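Local structure of trichothecene 15-O-acetyltransferase TRI3 (Fusarium sporotrichioides, 3FOT) at residues D340-L345 and Y354-T359. The protein acetylates the 15-hydroxyl of trichothecene precursors as a BAHD-superfamily acyltransferase in the biosynthesis of mycotoxins such as T-2 toxin. Residues are numbered along the deposited sequence.
Sequences DGRRWL and YAMCQT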
loop_
_atom_site.group_PDB
_atom_site.type_symbol
_atom_site.label_atom_id
_atom_site.label_comp_id
_atom_site.label_asym_id
_atom_site.label_seq_id
_atom_site.Cartn_x
_atom_site.Cartn_y
_atom_site.Cartn_z
ATOM N N ASP A 340 -7.988 -5.510 3.721
ATOM C CA ASP A 340 -8.210 -4.397 4.617
ATOM C C ASP A 340 -9.121 -4.894 5.739
ATOM O O ASP A 340 -10.184 -5.464 5.455
ATOM C CB ASP A 340 -8.879 -3.252 3.826
ATOM C CG ASP A 340 -9.345 -2.117 4.707
ATOM O OD1 ASP A 340 -8.917 -2.020 5.873
ATOM O OD2 ASP A 340 -10.148 -1.294 4.217
ATOM N N GLY A 341 -8.695 -4.682 6.988
ATOM C CA GLY A 341 -9.408 -5.196 8.168
ATOM C C GLY A 341 -10.344 -4.210 8.845
ATOM O O GLY A 341 -10.944 -4.505 9.887
ATOM N N ARG A 342 -10.490 -3.034 8.246
ATOM C CA ARG A 342 -11.209 -1.953 8.910
ATOM C C ARG A 342 -12.667 -2.254 9.255
ATOM O O ARG A 342 -13.170 -1.733 10.246
ATOM C CB ARG A 342 -11.102 -0.671 8.094
ATOM C CG ARG A 342 -9.776 0.009 8.329
ATOM C CD ARG A 342 -9.506 1.078 7.256
ATOM N NE ARG A 342 -8.219 1.727 7.514
ATOM C CZ ARG A 342 -7.030 1.200 7.210
ATOM N NH1 ARG A 342 -6.939 0.008 6.626
ATOM N NH2 ARG A 342 -5.927 1.882 7.469
ATOM N N ARG A 343 -13.318 -3.096 8.460
ATOM C CA ARG A 343 -14.717 -3.464 8.721
ATOM C C ARG A 343 -14.910 -4.229 10.045
ATOM O O ARG A 343 -16.039 -4.304 10.565
ATOM C CB ARG A 343 -15.280 -4.272 7.554
ATOM C CG ARG A 343 -15.601 -3.430 6.334
ATOM C CD ARG A 343 -15.886 -4.335 5.126
ATOM N N TRP A 344 -13.819 -4.774 10.585
ATOM C CA TRP A 344 -13.856 -5.501 11.855
ATOM C C TRP A 344 -13.636 -4.592 13.078
ATOM O O TRP A 344 -13.692 -5.038 14.231
ATOM C CB TRP A 344 -12.836 -6.633 11.822
ATOM C CG TRP A 344 -13.288 -7.789 10.988
ATOM C CD1 TRP A 344 -13.969 -8.902 11.428
ATOM C CD2 TRP A 344 -13.114 -7.963 9.573
ATOM N NE1 TRP A 344 -14.210 -9.749 10.379
ATOM C CE2 TRP A 344 -13.709 -9.194 9.226
ATOM C CE3 TRP A 344 -12.509 -7.195 8.564
ATOM C CZ2 TRP A 344 -13.708 -9.688 7.915
ATOM C CZ3 TRP A 344 -12.518 -7.679 7.259
ATOM C CH2 TRP A 344 -13.120 -8.921 6.944
ATOM N N LEU A 345 -13.377 -3.310 12.817
ATOM C CA LEU A 345 -13.227 -2.327 13.879
ATOM C C LEU A 345 -14.576 -1.684 14.211
ATOM O O LEU A 345 -15.471 -1.650 13.381
ATOM C CB LEU A 345 -12.241 -1.223 13.450
ATOM C CG LEU A 345 -10.844 -1.650 13.011
ATOM C CD1 LEU A 345 -10.045 -0.389 12.617
ATOM C CD2 LEU A 345 -10.086 -2.418 14.058
ATOM N N TYR A 354 -5.396 5.050 10.600
ATOM C CA TYR A 354 -4.252 5.291 9.704
ATOM C C TYR A 354 -3.123 4.284 9.847
ATOM O O TYR A 354 -2.345 4.088 8.911
ATOM C CB TYR A 354 -3.702 6.718 9.924
ATOM C CG TYR A 354 -4.578 7.777 9.293
ATOM C CD1 TYR A 354 -5.864 8.028 9.784
ATOM C CD2 TYR A 354 -4.135 8.505 8.192
ATOM C CE1 TYR A 354 -6.679 8.968 9.201
ATOM C CE2 TYR A 354 -4.941 9.487 7.604
ATOM C CZ TYR A 354 -6.216 9.708 8.114
ATOM O OH TYR A 354 -7.036 10.652 7.549
ATOM N N ALA A 355 -3.010 3.653 11.015
ATOM C CA ALA A 355 -2.001 2.597 11.198
ATOM C C ALA A 355 -2.410 1.351 10.387
ATOM O O ALA A 355 -3.528 1.296 9.859
ATOM C CB ALA A 355 -1.839 2.256 12.696
ATOM N N MET A 356 -1.504 0.380 10.280
ATOM C CA MET A 356 -1.779 -0.885 9.595
ATOM C C MET A 356 -3.055 -1.490 10.147
ATOM O O MET A 356 -3.207 -1.606 11.355
ATOM C CB MET A 356 -0.637 -1.868 9.852
ATOM C CG MET A 356 -0.768 -3.180 9.164
ATOM S SD MET A 356 0.065 -3.183 7.570
ATOM C CE MET A 356 1.778 -2.922 8.042
ATOM N N CYS A 357 -3.947 -1.913 9.260
ATOM C CA CYS A 357 -5.131 -2.644 9.691
ATOM C C CYS A 357 -5.435 -3.660 8.603
ATOM O O CYS A 357 -6.253 -3.421 7.719
ATOM C CB CYS A 357 -6.324 -1.718 9.964
ATOM S SG CYS A 357 -7.713 -2.709 10.655
ATOM N N GLN A 358 -4.705 -4.768 8.660
ATOM C CA GLN A 358 -4.744 -5.784 7.613
ATOM C C GLN A 358 -5.033 -7.143 8.193
ATOM O O GLN A 358 -4.683 -7.434 9.337
ATOM C CB GLN A 358 -3.411 -5.855 6.866
ATOM C CG GLN A 358 -3.080 -4.541 6.129
ATOM C CD GLN A 358 -3.880 -4.414 4.855
ATOM O OE1 GLN A 358 -3.827 -5.311 4.003
ATOM N NE2 GLN A 358 -4.629 -3.304 4.705
ATOM N N THR A 359 -5.683 -7.969 7.386
ATOM C CA THR A 359 -5.824 -9.364 7.763
ATOM C C THR A 359 -5.620 -10.218 6.532
ATOM O O THR A 359 -5.026 -9.744 5.550
ATOM C CB THR A 359 -7.139 -9.642 8.564
ATOM O OG1 THR A 359 -7.155 -11.013 8.974
ATOM C CG2 THR A 359 -8.368 -9.326 7.781
#
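An aspartate at the end of a strand can organise the turn that follows, and the two-stranded antiparallel sheet 333-340/358-365 illustrates this. D340 and Q358 form a non-hydrogen-bonded pair; one residue on, G341 N donates to C357 O (2.8 Å). With chi1 in t, D340 brings OD1 to R342 N (3.0 Å), two residues on, an Asx turn leading into the short 3-10 turn that reaches W344, and the same oxygen forms a salt bridge with R342 NH1 (2.9 Å). The R342 side chain leaves its backbone sideways, then reaches extended (chi2 and chi3 both t) toward the other segment, and with chi4 at 79° its guanidinium plane turns so that C357 CB sits over one face, 3.8 Å from NH1. C357, also t, points its thiol at the turn, where SG meets L345 CD1 at 3.8 Å and the side-chain-free G341 fits closely. R342 also binds F353 O and pairs with D190, whose carboxylate accepts from C357 N and Q358 NE2 as well. Q358, its amide folded back with chi1 and chi2 both m, lies about 5 Å, side chain to side chain, from H414, which binds 15-deacetylcalonectrin. Buried R342 thus shares its single charge between two carboxylates; D190 and the G341-C357 bond link the turn to a segment probably bordering the substrate site.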